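C-1-tetrahydrofolate synthase, cytoplasmic, putative (PDB 4CJX) probably catalyses the NADP+-dependent oxidation of methylenetetrahydrofolate and the hydrolysis of the resulting methenyl form, as a homodimeric bifunctional enzyme of one-carbon metabolism. Local coordinates at residues 27-31 against 290-295. Sequence-based numbering, arbitrary orientation.
Sequences VIDGR and TPVPGG. With 9L9 ((2S)-2-[[4-[[2,4-bis(azanyl)-6-oxidanylidene-1H-pyrimidin-5-yl]carbamoylamino]phenyl]carbonylamino]pentanedioic acid), chain G.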
loop_
_atom_site.group_PDB
_atom_site.type_symbol
_atom_site.label_atom_id
_atom_site.label_comp_id
_atom_site.label_asym_id
_atom_site.label_seq_id
_atom_site.Cartn_x
_atom_site.Cartn_y
_atom_site.Cartn_z
ATOM N N VAL B 27 -5.018 8.760 29.304
ATOM C CA VAL B 27 -5.884 9.235 28.253
ATOM C C VAL B 27 -5.139 10.367 27.527
ATOM O O VAL B 27 -4.908 11.427 28.082
ATOM C CB VAL B 27 -7.236 9.768 28.766
ATOM C CG1 VAL B 27 -8.088 10.274 27.605
ATOM C CG2 VAL B 27 -7.986 8.711 29.559
ATOM N N ILE B 28 -4.747 10.133 26.296
ATOM C CA ILE B 28 -4.042 11.156 25.550
ATOM C C ILE B 28 -5.023 12.225 25.056
ATOM O O ILE B 28 -6.008 11.919 24.386
ATOM C CB ILE B 28 -3.299 10.581 24.347
ATOM C CG1 ILE B 28 -2.180 9.643 24.822
ATOM C CG2 ILE B 28 -2.717 11.716 23.515
ATOM C CD1 ILE B 28 -1.697 8.675 23.766
ATOM N N ASP B 29 -4.705 13.473 25.379
ATOM C CA ASP B 29 -5.561 14.602 25.090
ATOM C C ASP B 29 -5.206 15.161 23.729
ATOM O O ASP B 29 -4.274 15.950 23.604
ATOM C CB ASP B 29 -5.387 15.659 26.180
ATOM C CG ASP B 29 -6.290 16.859 25.996
ATOM O OD1 ASP B 29 -6.950 17.028 24.935
ATOM O OD2 ASP B 29 -6.332 17.670 26.932
ATOM N N GLY B 30 -5.948 14.742 22.715
ATOM C CA GLY B 30 -5.752 15.239 21.355
ATOM C C GLY B 30 -5.905 16.747 21.167
ATOM O O GLY B 30 -5.190 17.343 20.366
ATOM N N ARG B 31 -6.834 17.359 21.902
ATOM C CA ARG B 31 -7.044 18.809 21.835
ATOM C C ARG B 31 -5.799 19.568 22.279
ATOM O O ARG B 31 -5.378 20.517 21.612
ATOM C CB ARG B 31 -8.259 19.253 22.665
ATOM C CG ARG B 31 -9.529 18.432 22.414
ATOM C CD ARG B 31 -10.799 19.220 22.705
ATOM N NE ARG B 31 -11.904 18.384 23.210
ATOM C CZ ARG B 31 -12.863 17.808 22.470
ATOM N NH1 ARG B 31 -12.891 17.929 21.127
ATOM N NH2 ARG B 31 -13.808 17.081 23.071
ATOM N N THR B 290 -6.886 6.781 23.466
ATOM C CA THR B 290 -7.403 8.078 23.061
ATOM C C THR B 290 -8.933 8.079 23.059
ATOM O O THR B 290 -9.556 7.094 22.612
ATOM C CB THR B 290 -6.943 8.504 21.671
ATOM O OG1 THR B 290 -7.470 7.593 20.697
ATOM C CG2 THR B 290 -5.429 8.557 21.580
ATOM N N PRO B 291 -9.544 9.201 23.508
ATOM C CA PRO B 291 -10.970 9.321 23.592
ATOM C C PRO B 291 -11.563 9.811 22.275
ATOM O O PRO B 291 -10.861 10.368 21.429
ATOM C CB PRO B 291 -11.143 10.393 24.666
ATOM C CG PRO B 291 -10.011 11.334 24.401
ATOM C CD PRO B 291 -8.891 10.476 23.852
ATOM N N VAL B 292 -12.862 9.591 22.138
ATOM C CA VAL B 292 -13.654 10.083 21.030
ATOM C C VAL B 292 -14.935 10.688 21.597
ATOM O O VAL B 292 -15.719 9.973 22.215
ATOM C CB VAL B 292 -14.040 8.941 20.079
ATOM C CG1 VAL B 292 -15.075 9.420 19.075
ATOM C CG2 VAL B 292 -12.792 8.397 19.360
ATOM N N PRO B 293 -15.174 11.995 21.375
ATOM C CA PRO B 293 -14.341 12.975 20.659
ATOM C C PRO B 293 -13.122 13.377 21.464
ATOM O O PRO B 293 -12.975 12.992 22.631
ATOM C CB PRO B 293 -15.284 14.161 20.481
ATOM C CG PRO B 293 -16.159 14.098 21.703
ATOM C CD PRO B 293 -16.367 12.630 21.973
ATOM N N GLY B 294 -12.219 14.096 20.817
ATOM C CA GLY B 294 -11.111 14.748 21.491
ATOM C C GLY B 294 -9.779 14.039 21.434
ATOM O O GLY B 294 -8.877 14.389 22.199
ATOM N N GLY B 295 -9.637 13.056 20.535
ATOM C CA GLY B 295 -8.405 12.276 20.434
ATOM C C GLY B 295 -7.795 12.479 19.073
ATOM O O GLY B 295 -7.118 13.485 18.837
HETATM N N2A 9L9 G . -10.730 14.806 2.126
HETATM N N1 9L9 G . -12.032 13.775 3.886
HETATM C C2 9L9 G . -10.869 14.365 3.520
HETATM N N3 9L9 G . -9.809 14.550 4.404
HETATM C C4 9L9 G . -10.091 14.075 5.692
HETATM O O4A 9L9 G . -9.151 14.236 6.454
HETATM N N5A 9L9 G . -11.543 13.165 7.425
HETATM C C5 9L9 G . -11.279 13.450 6.096
HETATM C C6 9L9 G . -12.245 13.341 5.146
HETATM N N7 9L9 G . -13.521 12.706 5.474
HETATM O O8A 9L9 G . -11.508 15.323 8.164
HETATM N N9 9L9 G . -11.996 13.656 9.596
HETATM C C1B 9L9 G . -12.140 14.376 10.748
HETATM C C2B 9L9 G . -12.693 13.709 11.860
HETATM C C3B 9L9 G . -12.902 14.356 13.079
HETATM C C4B 9L9 G . -12.569 15.704 13.238
HETATM C C5B 9L9 G . -11.968 16.361 12.142
HETATM C C6B 9L9 G . -11.767 15.716 10.914
HETATM C C7B 9L9 G . -12.736 16.376 14.588
HETATM O O7B 9L9 G . -11.972 17.273 14.853
HETATM C CAW 9L9 G . -11.693 14.133 8.360
HETATM N N 9L9 G . -13.628 15.949 15.509
HETATM C CA 9L9 G . -13.759 16.477 16.862
HETATM C C 9L9 G . -13.135 15.483 17.812
HETATM O OXT 9L9 G . -13.057 14.308 17.422
HETATM C CB 9L9 G . -15.181 16.635 17.344
HETATM C CG 9L9 G . -16.143 16.875 16.198
HETATM C CD 9L9 G . -17.427 17.402 16.757
HETATM O OE1 9L9 G . -17.380 18.430 17.433
HETATM O OE2 9L9 G . -18.479 16.790 16.524
HETATM O O 9L9 G . -12.737 15.827 18.951
#
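Part of the inhibitor pocket, probably also the folate site, forms where Arg31, in the first turn of helix 30-51, lies over Gly294, in the loop between strand 288-289 and helix 296-316. Gly294 CA sits 3.6 Å above the guanidinium plane, over its centre, and Pro293 CG comes to the edge of the same group. The long arginine chain bends at chi3 (-148°) and brings NH1 within 3.0 Å of 9L9 O, an approach oblique to the guanidinium plane that probably helps neutralise the alpha-carboxylate of the ligand's glutamate part. Gly294 N gives 9L9 O a weak hydrogen bond (2.6 Å), while Pro293, preceded by a cis peptide bond, lays CB beside it. Glycine suits position 294 because at phi 100° any side chain would be pressed against the carbonyl O of the residue before, and its bare CA lets the guanidinium settle flat upon it.

Next to this site the backbones meet. Gly30 N makes a weak, bent hydrogen bond (122°) to Gly294 O, and Gly30 CA directs a C-H at Gly295 O, 3.4 Å away; a side chain on Gly30 would run into the carbonyl oxygens of Gly294 and Gly295. Asp29, whose carboxylate suits an N-cap, accepts a hydrogen bond from Ala32 N through OD1. Toward the two strands, Val27 CG1 lies 3.8 Å from Pro291 CD, and the same CD rests 3.3 Å from Ile28 O; proline has no N-H to satisfy there. Ile28 CB rests 4.0 Å from Thr290 CG2, and Leu174 packs on both residues; Thr290 OG1 is bonded to Asp256 N. Neighbouring parallel strands 26-27 and 288-289 thus turn into helices 30-51 and 296-316, the long domain-linking helices of FolD enzymes, beside the carboxylate site.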